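Long-range contacts in beta-N-acetylhexosaminidase (Streptomyces plicatus, PDB 1JAK), which hydrolyses terminal beta-linked N-acetylhexosamine residues from glycoconjugates, as a family 20 glycoside hydrolase that works by substrate-assisted catalysis: residues Met163-Arg168 with Pro446-Thr451; Lys115-Phe120 with Ser242-Val247. All coordinates share one frame; numbering follows the deposited sequence.

Contact 1. Residues Met163-Arg168 with Pro446-Thr451. With IFG ((2R,3R,4S,5R)-2-acetamido-3,4-dihydroxy-5-hydroxymethyl-piperidine), chain F.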
loop_
_atom_site.group_PDB
_atom_site.type_symbol
_atom_site.label_atom_id
_atom_site.label_comp_id
_atom_site.label_asym_id
_atom_site.label_seq_id
_atom_site.Cartn_x
_atom_site.Cartn_y
_atom_site.Cartn_z
ATOM N N MET A 163 2.591 -0.429 2.772
ATOM C CA MET A 163 2.557 -1.040 4.093
ATOM C C MET A 163 2.403 0.020 5.167
ATOM O O MET A 163 2.954 1.115 5.054
ATOM C CB MET A 163 3.853 -1.812 4.381
ATOM C CG MET A 163 3.822 -2.549 5.721
ATOM S SD MET A 163 5.466 -2.851 6.434
ATOM C CE MET A 163 5.755 -1.257 7.236
ATOM N N LEU A 164 1.637 -0.298 6.204
ATOM C CA LEU A 164 1.499 0.621 7.324
ATOM C C LEU A 164 1.906 -0.150 8.567
ATOM O O LEU A 164 1.421 -1.256 8.809
ATOM C CB LEU A 164 0.067 1.136 7.488
ATOM C CG LEU A 164 -0.096 2.101 8.678
ATOM C CD1 LEU A 164 0.771 3.341 8.469
ATOM C CD2 LEU A 164 -1.558 2.500 8.830
ATOM N N ASP A 165 2.817 0.439 9.333
ATOM C CA ASP A 165 3.318 -0.139 10.576
ATOM C C ASP A 165 2.393 0.358 11.686
ATOM O O ASP A 165 2.392 1.547 12.002
ATOM C CB ASP A 165 4.759 0.357 10.798
ATOM C CG ASP A 165 5.337 -0.014 12.161
ATOM O OD1 ASP A 165 4.667 -0.674 12.985
ATOM O OD2 ASP A 165 6.497 0.376 12.405
ATOM N N VAL A 166 1.589 -0.538 12.253
ATOM C CA VAL A 166 0.694 -0.155 13.340
ATOM C C VAL A 166 1.215 -0.707 14.663
ATOM O O VAL A 166 0.525 -0.657 15.684
ATOM C CB VAL A 166 -0.759 -0.659 13.103
ATOM C CG1 VAL A 166 -1.339 0.016 11.868
ATOM C CG2 VAL A 166 -0.784 -2.177 12.947
ATOM N N SER A 167 2.444 -1.218 14.636
ATOM C CA SER A 167 3.079 -1.785 15.824
ATOM C C SER A 167 3.882 -0.755 16.619
ATOM O O SER A 167 3.766 -0.687 17.846
ATOM C CB SER A 167 3.998 -2.948 15.429
ATOM O OG SER A 167 3.263 -4.033 14.878
ATOM N N ARG A 168 4.703 0.037 15.933
ATOM C CA ARG A 168 5.514 1.050 16.615
ATOM C C ARG A 168 4.601 2.091 17.256
ATOM O O ARG A 168 4.795 2.473 18.409
ATOM C CB ARG A 168 6.515 1.662 15.633
ATOM C CG ARG A 168 7.795 0.821 15.499
ATOM C CD ARG A 168 7.514 -0.691 15.416
ATOM N NE ARG A 168 8.760 -1.458 15.337
ATOM C CZ ARG A 168 9.430 -1.694 14.213
ATOM N NH1 ARG A 168 8.971 -1.242 13.050
ATOM N NH2 ARG A 168 10.591 -2.342 14.255
ATOM N N PRO A 446 6.737 0.895 2.071
ATOM C CA PRO A 446 6.451 0.725 3.501
ATOM C C PRO A 446 6.572 2.018 4.296
ATOM O O PRO A 446 7.478 2.817 4.058
ATOM C CB PRO A 446 7.504 -0.293 3.957
ATOM C CG PRO A 446 7.974 -0.948 2.670
ATOM C CD PRO A 446 7.984 0.204 1.710
ATOM N N LEU A 447 5.657 2.215 5.239
ATOM C CA LEU A 447 5.698 3.388 6.103
ATOM C C LEU A 447 5.838 2.894 7.539
ATOM O O LEU A 447 4.864 2.459 8.161
ATOM C CB LEU A 447 4.425 4.236 5.957
ATOM C CG LEU A 447 4.358 5.500 6.831
ATOM C CD1 LEU A 447 5.610 6.354 6.634
ATOM C CD2 LEU A 447 3.104 6.299 6.473
ATOM N N TRP A 448 7.067 2.940 8.048
ATOM C CA TRP A 448 7.367 2.516 9.410
ATOM C C TRP A 448 7.013 3.653 10.361
ATOM O O TRP A 448 7.126 4.825 10.002
ATOM C CB TRP A 448 8.844 2.138 9.512
ATOM C CG TRP A 448 9.178 1.000 8.595
ATOM C CD1 TRP A 448 9.816 1.070 7.388
ATOM C CD2 TRP A 448 8.839 -0.377 8.791
ATOM N NE1 TRP A 448 9.893 -0.183 6.819
ATOM C CE2 TRP A 448 9.302 -1.088 7.661
ATOM C CE3 TRP A 448 8.189 -1.080 9.814
ATOM C CZ2 TRP A 448 9.136 -2.471 7.526
ATOM C CZ3 TRP A 448 8.024 -2.456 9.682
ATOM C CH2 TRP A 448 8.497 -3.136 8.543
ATOM N N THR A 449 6.600 3.322 11.581
ATOM C CA THR A 449 6.168 4.379 12.484
ATOM C C THR A 449 6.908 4.652 13.790
ATOM O O THR A 449 6.314 5.164 14.738
ATOM C CB THR A 449 4.659 4.220 12.786
ATOM O OG1 THR A 449 4.400 2.912 13.314
ATOM C CG2 THR A 449 3.849 4.402 11.508
ATOM N N GLU A 450 8.198 4.340 13.850
ATOM C CA GLU A 450 8.951 4.631 15.066
ATOM C C GLU A 450 8.814 6.106 15.444
ATOM O O GLU A 450 8.766 6.446 16.626
ATOM C CB GLU A 450 10.445 4.333 14.882
ATOM C CG GLU A 450 10.844 2.887 15.088
ATOM C CD GLU A 450 10.822 2.069 13.814
ATOM O OE1 GLU A 450 10.190 2.496 12.824
ATOM O OE2 GLU A 450 11.438 0.985 13.812
ATOM N N THR A 451 8.749 6.973 14.434
ATOM C CA THR A 451 8.683 8.420 14.656
ATOM C C THR A 451 7.352 9.106 14.354
ATOM O O THR A 451 7.242 10.324 14.504
ATOM C CB THR A 451 9.752 9.152 13.806
ATOM O OG1 THR A 451 9.348 9.156 12.428
ATOM C CG2 THR A 451 11.099 8.454 13.923
HETATM N N1 IFG F . 14.038 -1.992 9.451
HETATM C C2 IFG F . 12.980 -2.788 10.125
HETATM C C3 IFG F . 11.619 -2.025 10.393
HETATM C C4 IFG F . 11.804 -0.551 10.812
HETATM C C5 IFG F . 12.711 0.135 9.788
HETATM C C6 IFG F . 12.960 1.621 10.024
HETATM C C7 IFG F . 12.442 -3.913 8.003
HETATM C C8 IFG F . 12.116 -5.090 7.119
HETATM C C9 IFG F . 14.085 -0.538 9.668
HETATM N N2 IFG F . 12.707 -4.013 9.340
HETATM O O7 IFG F . 12.479 -2.819 7.459
HETATM O O3 IFG F . 10.884 -2.714 11.395
HETATM O O4 IFG F . 12.434 -0.515 12.092
HETATM O O6 IFG F . 13.354 2.277 8.824
#
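M163 and P446 pair in parallel near the C-terminal ends of strands 159-165 and 440-447, where L447 N donates to M163 O and D165 N to L447 O (3.1 Å). The T449 amide gives D165 OD2 an almost straight bond (177°), T449 OG1 donates to D165 O (2.8 Å), and D165 OD1 accepts from S167 N, an Asx turn, and from R168 N, completing an Asx motif. R168 NH1 meets D165 OD2 from the face opposite to the T449 amide, in a salt bridge (3.0 Å). E450 OE2 lies over the R168 guanidinium face, a contact of charges alone, and takes a very short bond from IFG O4. Both R168 NH1 and NH2 grip IFG O3, each at 2.9 Å. Over the W448 six-membered ring, the M163 chain bends at chi3 (83°) to set CE 3.3 Å from the centroid, with SD over the same face, a CH-pi and Met-aromatic contact; IFG C3 sits over the opposite face. An alanine in place of W448 would probably deprive both the M163 methyl and the inhibitor's piperidine ring of their platform. This is the inhibitor pocket, at the C-terminal strand ends where TIM-barrel enzymes carry their active sites.

Contact 2. Residues Lys115-Phe120 with Ser242-Val247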
loop_
_atom_site.group_PDB
_atom_site.type_symbol
_atom_site.label_atom_id
_atom_site.label_comp_id
_atom_site.label_asym_id
_atom_site.label_seq_id
_atom_site.Cartn_x
_atom_site.Cartn_y
_atom_site.Cartn_z
ATOM N N LYS A 115 -13.645 -5.933 -15.212
ATOM C CA LYS A 115 -14.034 -6.151 -13.824
ATOM C C LYS A 115 -14.174 -4.857 -13.027
ATOM O O LYS A 115 -13.688 -3.805 -13.439
ATOM C CB LYS A 115 -13.028 -7.079 -13.138
ATOM C CG LYS A 115 -13.028 -8.496 -13.700
ATOM C CD LYS A 115 -12.299 -9.461 -12.781
ATOM C CE LYS A 115 -12.437 -10.897 -13.270
ATOM N NZ LYS A 115 -11.771 -11.862 -12.350
ATOM N N ALA A 116 -14.847 -4.951 -11.882
ATOM C CA ALA A 116 -15.078 -3.800 -11.014
ATOM C C ALA A 116 -13.789 -3.082 -10.630
ATOM O O ALA A 116 -13.771 -1.857 -10.509
ATOM C CB ALA A 116 -15.824 -4.236 -9.758
ATOM N N ALA A 117 -12.714 -3.840 -10.431
ATOM C CA ALA A 117 -11.437 -3.238 -10.061
ATOM C C ALA A 117 -10.991 -2.277 -11.154
ATOM O O ALA A 117 -10.382 -1.246 -10.872
ATOM C CB ALA A 117 -10.384 -4.321 -9.851
ATOM N N GLY A 118 -11.298 -2.621 -12.403
ATOM C CA GLY A 118 -10.925 -1.767 -13.517
ATOM C C GLY A 118 -11.718 -0.473 -13.501
ATOM O O GLY A 118 -11.172 0.608 -13.740
ATOM N N LEU A 119 -13.015 -0.581 -13.231
ATOM C CA LEU A 119 -13.870 0.598 -13.160
ATOM C C LEU A 119 -13.363 1.490 -12.031
ATOM O O LEU A 119 -13.299 2.710 -12.166
ATOM C CB LEU A 119 -15.319 0.193 -12.871
ATOM C CG LEU A 119 -16.038 -0.641 -13.932
ATOM C CD1 LEU A 119 -17.451 -0.947 -13.464
ATOM C CD2 LEU A 119 -16.065 0.118 -15.252
ATOM N N PHE A 120 -13.007 0.864 -10.914
ATOM C CA PHE A 120 -12.510 1.584 -9.746
ATOM C C PHE A 120 -11.245 2.365 -10.098
ATOM O O PHE A 120 -11.092 3.528 -9.727
ATOM C CB PHE A 120 -12.222 0.591 -8.617
ATOM C CG PHE A 120 -11.938 1.240 -7.293
ATOM C CD1 PHE A 120 -12.977 1.709 -6.494
ATOM C CD2 PHE A 120 -10.628 1.377 -6.839
ATOM C CE1 PHE A 120 -12.717 2.302 -5.262
ATOM C CE2 PHE A 120 -10.356 1.971 -5.606
ATOM C CZ PHE A 120 -11.402 2.433 -4.815
ATOM N N SER A 242 -13.325 -2.939 -0.422
ATOM C CA SER A 242 -14.197 -2.023 -1.158
ATOM C C SER A 242 -13.357 -0.992 -1.914
ATOM O O SER A 242 -13.852 -0.317 -2.819
ATOM C CB SER A 242 -15.177 -1.322 -0.207
ATOM O OG SER A 242 -14.512 -0.433 0.675
ATOM N N ARG A 243 -12.088 -0.871 -1.532
ATOM C CA ARG A 243 -11.162 0.044 -2.196
ATOM C C ARG A 243 -10.194 -0.789 -3.041
ATOM O O ARG A 243 -9.136 -0.315 -3.461
ATOM C CB ARG A 243 -10.380 0.875 -1.170
ATOM C CG ARG A 243 -11.021 2.213 -0.788
ATOM C CD ARG A 243 -12.367 2.052 -0.107
ATOM N NE ARG A 243 -12.948 3.346 0.257
ATOM C CZ ARG A 243 -14.236 3.537 0.535
ATOM N NH1 ARG A 243 -15.087 2.519 0.494
ATOM N NH2 ARG A 243 -14.680 4.749 0.837
ATOM N N HIS A 244 -10.573 -2.043 -3.272
ATOM C CA HIS A 244 -9.791 -2.980 -4.072
ATOM C C HIS A 244 -8.346 -3.155 -3.643
ATOM O O HIS A 244 -7.418 -3.156 -4.460
ATOM C CB HIS A 244 -9.897 -2.589 -5.545
ATOM C CG HIS A 244 -11.289 -2.719 -6.074
ATOM N ND1 HIS A 244 -11.798 -3.916 -6.532
ATOM C CD2 HIS A 244 -12.320 -1.842 -6.089
ATOM C CE1 HIS A 244 -13.083 -3.770 -6.802
ATOM N NE2 HIS A 244 -13.425 -2.521 -6.541
ATOM N N LEU A 245 -8.179 -3.311 -2.335
ATOM C CA LEU A 245 -6.881 -3.539 -1.728
ATOM C C LEU A 245 -6.962 -4.887 -1.033
ATOM O O LEU A 245 -7.822 -5.102 -0.177
ATOM C CB LEU A 245 -6.569 -2.455 -0.692
ATOM C CG LEU A 245 -6.242 -1.062 -1.229
ATOM C CD1 LEU A 245 -6.284 -0.051 -0.099
ATOM C CD2 LEU A 245 -4.870 -1.080 -1.885
ATOM N N GLU A 246 -6.086 -5.803 -1.428
ATOM C CA GLU A 246 -6.026 -7.127 -0.821
ATOM C C GLU A 246 -5.123 -6.948 0.397
ATOM O O GLU A 246 -3.989 -6.493 0.265
ATOM C CB GLU A 246 -5.413 -8.116 -1.816
ATOM C CG GLU A 246 -5.257 -9.548 -1.313
ATOM C CD GLU A 246 -4.769 -10.482 -2.408
ATOM O OE1 GLU A 246 -4.157 -9.987 -3.378
ATOM O OE2 GLU A 246 -4.988 -11.710 -2.299
ATOM N N VAL A 247 -5.632 -7.280 1.579
ATOM C CA VAL A 247 -4.853 -7.120 2.803
ATOM C C VAL A 247 -3.871 -8.262 3.010
ATOM O O VAL A 247 -4.248 -9.434 2.982
ATOM C CB VAL A 247 -5.773 -7.011 4.045
ATOM C CG1 VAL A 247 -4.935 -6.948 5.322
ATOM C CG2 VAL A 247 -6.641 -5.761 3.935
#
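The first turn of helix 116-129 faces the tight bend that ends helix 230-242, with A117 and H244 as the nearest backbone pair, their CA atoms 6.2 Å apart. H244 carries much of the contact. Its CG stands anti to its own carbonyl carbon, and the imidazole reaches across to lie against the helix backbone. A117 CA sits over one face of this ring, 3.8 Å from the centroid and 19° off the normal, a CH-pi contact. A117 CB adds a touch on H244 ND1 at 3.6 Å, while A116 CB lies a little farther off, near CE1.

The bend that presents the imidazole is a Schellman motif. H244, with positive phi, is its C-prime residue, and the amides of H244 and L245 bond back to the carbonyls of A241 and A240. The chain then enters strand 246-250 of the catalytic barrel, so that the turn between a barrel helix and the following strand meets a helix of the neighbouring domain.

F120 supplies the second half of the contact. With its CG anti to the backbone N (chi1 -170°), its ring is carried toward the turn, where H244 CD2 rests over one face, 3.3 Å from F120 CG. The two rings cross at 49°, an oblique pairing. The far end of the phenyl ring meets the backbone of the bend: F120 CE2 lies 3.4 Å from R243 O, and F120 CZ packs on R243 CA as well as on the start of that side chain. The guanidinium of R243 turns to other partners, with NH1 donating to S242 OG, itself also bonded to the carbonyl of Y239, and NE in a salt bridge to D181. Y63 from helix 55-72 also meets the F120 ring and touches R243.

In the fold
The two contacts show how one barrel can serve both a pocket and a domain boundary. Their centres are 24 Å apart, on opposite sides of the chain's centre, with nearest atoms about 9 Å from each other. Both reach the same eight-stranded parallel sheet: contact 1 joins adjacent strands 159-165 and 440-447, the first and last of the barrel, whereas 242-247 leads into strand 246-250, separated from 159-165 by strand 190-194. Along the chain the order is 115-120, 163-168, 242-247, 446-451, so the segments alternate. Contact 1 therefore closes the barrel beside the inhibitor, while contact 2 lies where the preceding domain meets the catalytic one, away from that pocket.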